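Long-range contacts in malate dehydrogenase (Picrophilus torridus, PDB 4BGV), which probably catalyses the reversible, NAD-dependent oxidation of (S)-malate to oxaloacetate, a step of the tricarboxylic acid cycle: residues Ile5-Ala10 and Val78-Ala83; Asp95-Asn100 and Thr124-Ile129; Ile253-Tyr258 and Ile278-Asn283. All blocks are in the same frame, centred on the assembly; numbering follows the deposited sequence. Where two conformers were deposited one is given.

Interaction 1: Ile5-Ala10 and Val78-Ala83; sequences ISVIGA and VIVVTA
Two central parallel strands of the Rossmann sheet meet where Ile5-Ile8 runs beside Val78-Val81. The backbones alternate donor and acceptor: Ser6 N gives to Val78 O at 3.0 Å, Val80 N to Ser6 O at 2.8 Å, and Ile8 N to Val80 O at 2.8 Å. The ladder ends on Ile8 O, gripped twice by Thr82. Its N comes to Ile8 O at 2.8 Å, and its hydroxyl OG1 donates to the same Ile8 O at 2.7 Å, from 26° off the carbonyl plane. That second bond depends on chi1 of 75°, which sets OG1 between the backbone N and the carbonyl carbon and swings it back to the strand end.

Branched side chains suit both faces of this buried sheet. Ile8 CD1 rests on Ile79 CG2 at 3.7 Å, under helix 93-114; on the other face Ile5 CG2 lies alongside Val80 CG2 at 4.0 Å, and helix 232-246 covers Val80 and Val78. Gly9 has a positive phi (110°), and any CB there would run into Thr82 OG1 and the preceding carbonyl. It opens the glycine-rich turn toward helix 12-23, and Ala10 N bonds to Asp33. Both Gly9 and Ala10 are probable NAD contacts, in keeping with the GxGxxG turn after the first strand of a Rossmann dinucleotide-binding fold.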
loop_
_atom_site.group_PDB
_atom_site.type_symbol
_atom_site.label_atom_id
_atom_site.label_comp_id
_atom_site.label_asym_id
_atom_site.label_seq_id
_atom_site.Cartn_x
_atom_site.Cartn_y
_atom_site.Cartn_z
ATOM N N ILE A 5 -1.616 -20.011 3.754
ATOM C CA ILE A 5 -2.993 -19.945 4.219
ATOM C C ILE A 5 -3.831 -20.816 3.295
ATOM O O ILE A 5 -3.735 -20.692 2.068
ATOM C CB ILE A 5 -3.528 -18.496 4.196
ATOM C CG1 ILE A 5 -2.642 -17.576 5.049
ATOM C CG2 ILE A 5 -4.985 -18.426 4.662
ATOM C CD1 ILE A 5 -1.667 -16.721 4.215
ATOM N N SER A 6 -4.629 -21.703 3.879
ATOM C CA SER A 6 -5.583 -22.481 3.114
ATOM C C SER A 6 -6.956 -21.867 3.320
ATOM O O SER A 6 -7.309 -21.520 4.444
ATOM C CB SER A 6 -5.598 -23.945 3.568
ATOM O OG SER A 6 -4.402 -24.610 3.182
ATOM N N VAL A 7 -7.710 -21.738 2.231
ATOM C CA VAL A 7 -9.094 -21.271 2.273
ATOM C C VAL A 7 -10.023 -22.377 1.779
ATOM O O VAL A 7 -9.963 -22.788 0.614
ATOM C CB VAL A 7 -9.264 -20.002 1.407
ATOM C CG1 VAL A 7 -10.705 -19.539 1.374
ATOM C CG2 VAL A 7 -8.339 -18.882 1.915
ATOM N N ILE A 8 -10.868 -22.875 2.678
ATOM C CA ILE A 8 -11.812 -23.929 2.335
ATOM C C ILE A 8 -13.117 -23.262 1.897
ATOM O O ILE A 8 -13.762 -22.557 2.681
ATOM C CB ILE A 8 -12.026 -24.886 3.524
ATOM C CG1 ILE A 8 -10.697 -25.516 3.956
ATOM C CG2 ILE A 8 -13.044 -25.977 3.172
ATOM C CD1 ILE A 8 -10.841 -26.490 5.137
ATOM N N GLY A 9 -13.477 -23.457 0.632
ATOM C CA GLY A 9 -14.629 -22.798 0.030
ATOM C C GLY A 9 -14.144 -21.776 -0.985
ATOM O O GLY A 9 -13.386 -20.864 -0.643
ATOM N N ALA A 10 -14.558 -21.940 -2.237
ATOM C CA ALA A 10 -14.136 -21.037 -3.305
ATOM C C ALA A 10 -15.297 -20.245 -3.905
ATOM O O ALA A 10 -15.208 -19.759 -5.026
ATOM C CB ALA A 10 -13.383 -21.811 -4.392
ATOM N N VAL A 78 -2.587 -20.863 8.786
ATOM C CA VAL A 78 -3.991 -20.573 9.041
ATOM C C VAL A 78 -4.846 -21.272 8.001
ATOM O O VAL A 78 -4.483 -21.329 6.828
ATOM C CB VAL A 78 -4.279 -19.050 9.007
ATOM C CG1 VAL A 78 -5.782 -18.768 9.115
ATOM C CG2 VAL A 78 -3.508 -18.353 10.131
ATOM N N ILE A 79 -5.962 -21.840 8.452
ATOM C CA ILE A 79 -6.993 -22.349 7.558
ATOM C C ILE A 79 -8.272 -21.545 7.791
ATOM O O ILE A 79 -8.717 -21.392 8.929
ATOM C CB ILE A 79 -7.285 -23.828 7.850
ATOM C CG1 ILE A 79 -6.012 -24.650 7.638
ATOM C CG2 ILE A 79 -8.446 -24.357 6.974
ATOM C CD1 ILE A 79 -6.154 -26.120 8.033
ATOM N N VAL A 80 -8.844 -21.028 6.713
ATOM C CA VAL A 80 -10.066 -20.245 6.778
ATOM C C VAL A 80 -11.213 -21.132 6.296
ATOM O O VAL A 80 -11.196 -21.613 5.158
ATOM C CB VAL A 80 -9.969 -19.006 5.851
ATOM C CG1 VAL A 80 -11.224 -18.156 5.974
ATOM C CG2 VAL A 80 -8.726 -18.183 6.186
ATOM N N VAL A 81 -12.204 -21.353 7.153
ATOM C CA VAL A 81 -13.324 -22.218 6.793
ATOM C C VAL A 81 -14.532 -21.402 6.324
ATOM O O VAL A 81 -15.195 -20.742 7.129
ATOM C CB VAL A 81 -13.714 -23.136 7.978
ATOM C CG1 VAL A 81 -14.876 -24.074 7.597
ATOM C CG2 VAL A 81 -12.503 -23.951 8.433
ATOM N N THR A 82 -14.822 -21.447 5.023
ATOM C CA THR A 82 -15.970 -20.724 4.477
ATOM C C THR A 82 -16.922 -21.682 3.782
ATOM O O THR A 82 -17.783 -21.260 3.027
ATOM C CB THR A 82 -15.564 -19.661 3.433
ATOM O OG1 THR A 82 -15.217 -20.302 2.196
ATOM C CG2 THR A 82 -14.383 -18.852 3.913
ATOM N N ALA A 83 -16.755 -22.970 4.039
ATOM C CA ALA A 83 -17.602 -23.982 3.437
ATOM C C ALA A 83 -18.939 -23.957 4.170
ATOM O O ALA A 83 -19.011 -23.547 5.319
ATOM C CB ALA A 83 -16.945 -25.348 3.552
#

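Interaction 2: Asp95-Asn100 and Thr124-Ile129; sequences DLLLKN and TNPADI
Leu97 and Pro126 form the tight part of this contact, the leucine methyl CD1 pressing on the proline ring at 3.6 Å from CD and 3.7 Å from CG. With CG anti to the backbone N (chi1 -173°), Leu97 reaches out from its helix, and the same CD1 also comes 4.3 Å from Ile129 CG2. Proline suits its place: it follows a cis peptide and holds the N-cap position of helix 127-138, presenting a rigid apolar ring. Beside this, the Asn100 amide lies across the Thr124 methyl, CG to CG2 3.9 Å apart.

Toward the exposed Asn125 the fit is looser, and a water fills in. Asn100 ND2 donates to the water O at 3.0 Å, and the water donates to Asn125 O at 2.6 Å. Asn100 OD1 accepts from Leu85 N, so both ends of the amide are used; a leucine here would probably leave that backbone N-H without its acceptor and the water without its donor. Asn100, Thr124 and Asn125 are probable NAD contacts, and the Asn125 side chain touches His180, the likely proton acceptor. Thr124 OG1 probably hydrogen-bonds to Ala83 O, just past strand 78-81, while helix 295-321 packs on Leu97 and Ile129 where helices 93-114 and 127-138 come together.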
loop_
_atom_site.group_PDB
_atom_site.type_symbol
_atom_site.label_atom_id
_atom_site.label_comp_id
_atom_site.label_asym_id
_atom_site.label_seq_id
_atom_site.Cartn_x
_atom_site.Cartn_y
_atom_site.Cartn_z
ATOM N N ASP A 95 -32.754 -26.423 10.543
ATOM C CA ASP A 95 -32.278 -27.368 9.540
ATOM C C ASP A 95 -30.938 -26.892 8.979
ATOM O O ASP A 95 -30.029 -27.689 8.752
ATOM C CB ASP A 95 -33.288 -27.521 8.397
ATOM C CG ASP A 95 -34.446 -28.440 8.750
ATOM O OD1 ASP A 95 -34.687 -28.660 9.957
ATOM O OD2 ASP A 95 -35.117 -28.942 7.817
ATOM N N LEU A 96 -30.819 -25.587 8.759
ATOM C CA LEU A 96 -29.590 -25.030 8.217
ATOM C C LEU A 96 -28.424 -25.194 9.188
ATOM O O LEU A 96 -27.311 -25.546 8.778
ATOM C CB LEU A 96 -29.764 -23.556 7.838
ATOM C CG LEU A 96 -28.500 -22.907 7.264
ATOM C CD1 LEU A 96 -28.011 -23.676 6.041
ATOM C CD2 LEU A 96 -28.711 -21.431 6.923
ATOM N N LEU A 97 -28.679 -24.924 10.466
ATOM C CA LEU A 97 -27.657 -25.062 11.498
ATOM C C LEU A 97 -27.138 -26.495 11.507
ATOM O O LEU A 97 -25.937 -26.727 11.548
ATOM C CB LEU A 97 -28.230 -24.720 12.878
ATOM C CG LEU A 97 -27.201 -24.673 14.017
ATOM C CD1 LEU A 97 -26.455 -23.359 14.009
ATOM C CD2 LEU A 97 -27.837 -24.922 15.384
ATOM N N LEU A 98 -28.057 -27.454 11.460
ATOM C CA LEU A 98 -27.689 -28.866 11.453
ATOM C C LEU A 98 -26.868 -29.247 10.225
ATOM O O LEU A 98 -25.852 -29.940 10.340
ATOM C CB LEU A 98 -28.937 -29.749 11.563
ATOM C CG LEU A 98 -29.483 -29.735 12.991
ATOM C CD1 LEU A 98 -30.791 -30.495 13.095
ATOM C CD2 LEU A 98 -28.443 -30.311 13.947
ATOM N N LYS A 99 -27.307 -28.787 9.058
ATOM C CA LYS A 99 -26.569 -29.019 7.817
ATOM C C LYS A 99 -25.141 -28.505 7.934
ATOM O O LYS A 99 -24.184 -29.187 7.558
ATOM C CB LYS A 99 -27.258 -28.330 6.641
ATOM C CG LYS A 99 -26.537 -28.515 5.307
ATOM C CD LYS A 99 -26.518 -29.982 4.882
ATOM C CE LYS A 99 -25.773 -30.185 3.566
ATOM N NZ LYS A 99 -25.812 -31.608 3.101
ATOM N N ASN A 100 -24.994 -27.292 8.450
ATOM C CA ASN A 100 -23.666 -26.703 8.533
ATOM C C ASN A 100 -22.794 -27.366 9.599
ATOM O O ASN A 100 -21.591 -27.502 9.407
ATOM C CB ASN A 100 -23.743 -25.186 8.725
ATOM C CG ASN A 100 -24.043 -24.462 7.432
ATOM O OD1 ASN A 100 -23.656 -24.917 6.349
ATOM N ND2 ASN A 100 -24.748 -23.347 7.530
ATOM N N THR A 124 -18.202 -19.675 8.440
ATOM C CA THR A 124 -19.553 -20.225 8.305
ATOM C C THR A 124 -20.485 -19.785 9.454
ATOM O O THR A 124 -20.166 -19.971 10.628
ATOM C CB THR A 124 -19.476 -21.769 8.234
ATOM O OG1 THR A 124 -18.486 -22.162 7.263
ATOM C CG2 THR A 124 -20.825 -22.371 7.848
ATOM N N ASN A 125 -21.623 -19.185 9.117
ATOM C CA ASN A 125 -22.528 -18.602 10.117
ATOM C C ASN A 125 -23.541 -19.617 10.688
ATOM O O ASN A 125 -24.035 -20.472 9.962
ATOM C CB ASN A 125 -23.244 -17.379 9.513
ATOM C CG ASN A 125 -24.286 -16.767 10.448
ATOM O OD1 ASN A 125 -23.962 -15.961 11.325
ATOM N ND2 ASN A 125 -25.550 -17.133 10.246
ATOM N N PRO A 126 -23.832 -19.545 12.002
ATOM C CA PRO A 126 -23.226 -18.657 13.000
ATOM C C PRO A 126 -21.858 -19.176 13.415
ATOM O O PRO A 126 -21.725 -20.328 13.832
ATOM C CB PRO A 126 -24.201 -18.738 14.172
ATOM C CG PRO A 126 -24.776 -20.117 14.070
ATOM C CD PRO A 126 -24.869 -20.410 12.593
ATOM N N ALA A 127 -20.854 -18.317 13.315
ATOM C CA ALA A 127 -19.479 -18.755 13.444
ATOM C C ALA A 127 -19.099 -19.145 14.868
ATOM O O ALA A 127 -18.137 -19.885 15.065
ATOM C CB ALA A 127 -18.513 -17.686 12.879
ATOM N N ASP A 128 -19.835 -18.671 15.870
ATOM C CA ASP A 128 -19.514 -19.140 17.213
ATOM C C ASP A 128 -19.827 -20.637 17.322
ATOM O O ASP A 128 -18.967 -21.424 17.734
ATOM C CB ASP A 128 -20.187 -18.321 18.316
ATOM C CG ASP A 128 -21.613 -17.935 17.986
ATOM O OD1 ASP A 128 -22.226 -18.582 17.103
ATOM O OD2 ASP A 128 -22.120 -16.976 18.628
ATOM N N ILE A 129 -21.019 -21.036 16.886
ATOM C CA ILE A 129 -21.387 -22.457 16.908
ATOM C C ILE A 129 -20.527 -23.280 15.949
ATOM O O ILE A 129 -20.145 -24.412 16.262
ATOM C CB ILE A 129 -22.887 -22.698 16.562
ATOM C CG1 ILE A 129 -23.773 -21.686 17.281
ATOM C CG2 ILE A 129 -23.304 -24.150 16.883
ATOM C CD1 ILE A 129 -23.559 -21.624 18.812
HETATM O O HOH W 1 -25.936 -22.309 10.040
#

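Interaction 3: Ile253-Tyr258 and Ile278-Asn283; sequences IPCAAY and IKIGKN
The flat groups that meet here are the peptides of Ile253 and Ile278, an antiparallel hydrogen-bonded pair whose two bonds differ in shape. Ile253 N reaches Ile278 O at 3.1 Å, almost in line with that carbonyl. In return, Ile278 N bonds to Ile253 O at 3.2 Å from above the carbonyl plane, 55° out of it. Ile278 CG1 packs 3.3 Å from the same Ile253 O, since chi1 of 59° puts it between the backbone N and the carbonyl carbon.

This torsion also spreads the two branches of Ile278 along the other strand. Its CD1 meets Cys255 CB at 3.6 Å, and CG2 touches Ala257 CB at 3.8 Å. Cys255 and Ala257 are small enough for both branches to come close. Ile280 adds its CD1, 3.7 Å from Cys255 SG. Helix 232-246 packs against this layer through Met241 on Cys255 and Ile245 on Ile280.

Beyond the single bridge the segments diverge at 86°, while Cys255 and Ala257 pair with Val276 and Ile274 earlier in strand 272-281. Lys279 NZ bonds to the carbonyl O atoms of Leu165 and Asn166 of the second subunit. This is the end of an antiparallel ladder, past which 278-281 bends away while pairing with strand 284-288, in the three-stranded sheet of the lactate/malate dehydrogenase C-terminal domain.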
loop_
_atom_site.group_PDB
_atom_site.type_symbol
_atom_site.label_atom_id
_atom_site.label_comp_id
_atom_site.label_asym_id
_atom_site.label_seq_id
_atom_site.Cartn_x
_atom_site.Cartn_y
_atom_site.Cartn_z
ATOM N N ILE A 253 -9.670 -7.347 18.427
ATOM C CA ILE A 253 -10.924 -7.368 17.671
ATOM C C ILE A 253 -11.857 -8.397 18.323
ATOM O O ILE A 253 -11.407 -9.476 18.739
ATOM C CB ILE A 253 -10.670 -7.796 16.202
ATOM C CG1 ILE A 253 -9.689 -6.842 15.507
ATOM C CG2 ILE A 253 -11.981 -7.875 15.396
ATOM C CD1 ILE A 253 -9.203 -7.387 14.148
ATOM N N PRO A 254 -13.154 -8.074 18.429
ATOM C CA PRO A 254 -14.088 -9.080 18.948
ATOM C C PRO A 254 -14.250 -10.233 17.969
ATOM O O PRO A 254 -14.543 -10.010 16.794
ATOM C CB PRO A 254 -15.418 -8.316 19.070
ATOM C CG PRO A 254 -15.056 -6.876 18.972
ATOM C CD PRO A 254 -13.820 -6.798 18.131
ATOM N N CYS A 255 -14.045 -11.451 18.454
ATOM C CA CYS A 255 -14.205 -12.654 17.632
ATOM C C CYS A 255 -14.837 -13.723 18.499
ATOM O O CYS A 255 -14.769 -13.651 19.719
ATOM C CB CYS A 255 -12.843 -13.180 17.169
ATOM S SG CYS A 255 -11.820 -11.976 16.302
ATOM N N ALA A 256 -15.412 -14.738 17.869
ATOM C CA ALA A 256 -15.918 -15.875 18.630
ATOM C C ALA A 256 -14.717 -16.629 19.193
ATOM O O ALA A 256 -13.817 -17.049 18.455
ATOM C CB ALA A 256 -16.763 -16.771 17.753
ATOM N N ALA A 257 -14.673 -16.769 20.507
ATOM C CA ALA A 257 -13.535 -17.432 21.132
ATOM C C ALA A 257 -13.995 -18.330 22.262
ATOM O O ALA A 257 -15.058 -18.112 22.842
ATOM C CB ALA A 257 -12.522 -16.405 21.644
ATOM N N TYR A 258 -13.169 -19.322 22.585
ATOM C CA TYR A 258 -13.497 -20.310 23.597
ATOM C C TYR A 258 -13.337 -19.728 24.997
ATOM O O TYR A 258 -12.263 -19.249 25.347
ATOM C CB TYR A 258 -12.558 -21.499 23.431
ATOM C CG TYR A 258 -12.954 -22.740 24.183
ATOM C CD1 TYR A 258 -14.118 -23.430 23.859
ATOM C CD2 TYR A 258 -12.149 -23.250 25.193
ATOM C CE1 TYR A 258 -14.473 -24.589 24.528
ATOM C CE2 TYR A 258 -12.491 -24.419 25.851
ATOM C CZ TYR A 258 -13.658 -25.071 25.527
ATOM O OH TYR A 258 -14.007 -26.217 26.195
ATOM N N ILE A 278 -10.673 -10.038 21.776
ATOM C CA ILE A 278 -9.478 -10.857 21.931
ATOM C C ILE A 278 -8.246 -10.197 21.302
ATOM O O ILE A 278 -8.372 -9.411 20.363
ATOM C CB ILE A 278 -9.661 -12.272 21.325
ATOM C CG1 ILE A 278 -9.990 -12.195 19.828
ATOM C CG2 ILE A 278 -10.712 -13.078 22.112
ATOM C CD1 ILE A 278 -9.852 -13.539 19.120
ATOM N N LYS A 279 -7.065 -10.505 21.844
ATOM C CA LYS A 279 -5.802 -10.164 21.188
ATOM C C LYS A 279 -5.429 -11.338 20.278
ATOM O O LYS A 279 -5.330 -12.471 20.739
ATOM C CB LYS A 279 -4.683 -9.933 22.219
ATOM C CG LYS A 279 -3.363 -9.476 21.573
ATOM C CD LYS A 279 -2.157 -9.565 22.524
ATOM C CE LYS A 279 -2.391 -8.794 23.802
ATOM N NZ LYS A 279 -1.131 -8.644 24.613
ATOM N N ILE A 280 -5.245 -11.068 18.988
ATOM C CA ILE A 280 -4.992 -12.112 17.996
ATOM C C ILE A 280 -3.521 -12.129 17.607
ATOM O O ILE A 280 -3.005 -11.147 17.078
ATOM C CB ILE A 280 -5.817 -11.875 16.724
ATOM C CG1 ILE A 280 -7.300 -11.728 17.067
ATOM C CG2 ILE A 280 -5.603 -13.032 15.720
ATOM C CD1 ILE A 280 -8.153 -11.338 15.882
ATOM N N GLY A 281 -2.845 -13.236 17.875
ATOM C CA GLY A 281 -1.428 -13.327 17.565
ATOM C C GLY A 281 -1.056 -14.640 16.918
ATOM O O GLY A 281 -1.942 -15.416 16.526
ATOM N N LYS A 282 0.253 -14.915 16.838
ATOM C CA LYS A 282 0.735 -16.124 16.169
ATOM C C LYS A 282 0.243 -17.411 16.827
ATOM O O LYS A 282 0.236 -18.466 16.196
ATOM C CB LYS A 282 2.267 -16.134 16.064
ATOM C CG LYS A 282 2.992 -15.911 17.385
ATOM C CD LYS A 282 4.510 -15.952 17.184
ATOM C CE LYS A 282 5.255 -15.395 18.390
ATOM N NZ LYS A 282 4.904 -16.107 19.652
ATOM N N ASN A 283 -0.171 -17.328 18.091
ATOM C CA ASN A 283 -0.668 -18.521 18.774
ATOM C C ASN A 283 -2.201 -18.651 18.744
ATOM O O ASN A 283 -2.762 -19.560 19.362
ATOM C CB ASN A 283 -0.186 -18.570 20.236
ATOM C CG ASN A 283 1.328 -18.607 20.365
ATOM O OD1 ASN A 283 1.904 -17.882 21.175
ATOM N ND2 ASN A 283 1.973 -19.451 19.579
#

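How the interactions relate
From the N terminus the three contacts close in series, none enclosing or crossing another. Interaction 1 brings strand 78-81 back beside strand 4-8 after 67 intervening residues that include strands 28-33 and 59-63. The chain then enters helix 93-114, and interaction 2 closes a shorter loop of 23 residues after strand 119-122. These two touch through Ala83 and Thr124, which ties the end of strand 78-81 to the loop after strand 119-122, both at the probable NAD site. Interaction 3 closes last, inside the C-terminal domain, over 19 residues. Its Ala256 packs on Asp128 of interaction 2, joining the domains directly. Interactions 1 and 3 do not touch, their nearest atoms being about 7 Å apart, but helix 232-246 packs against both.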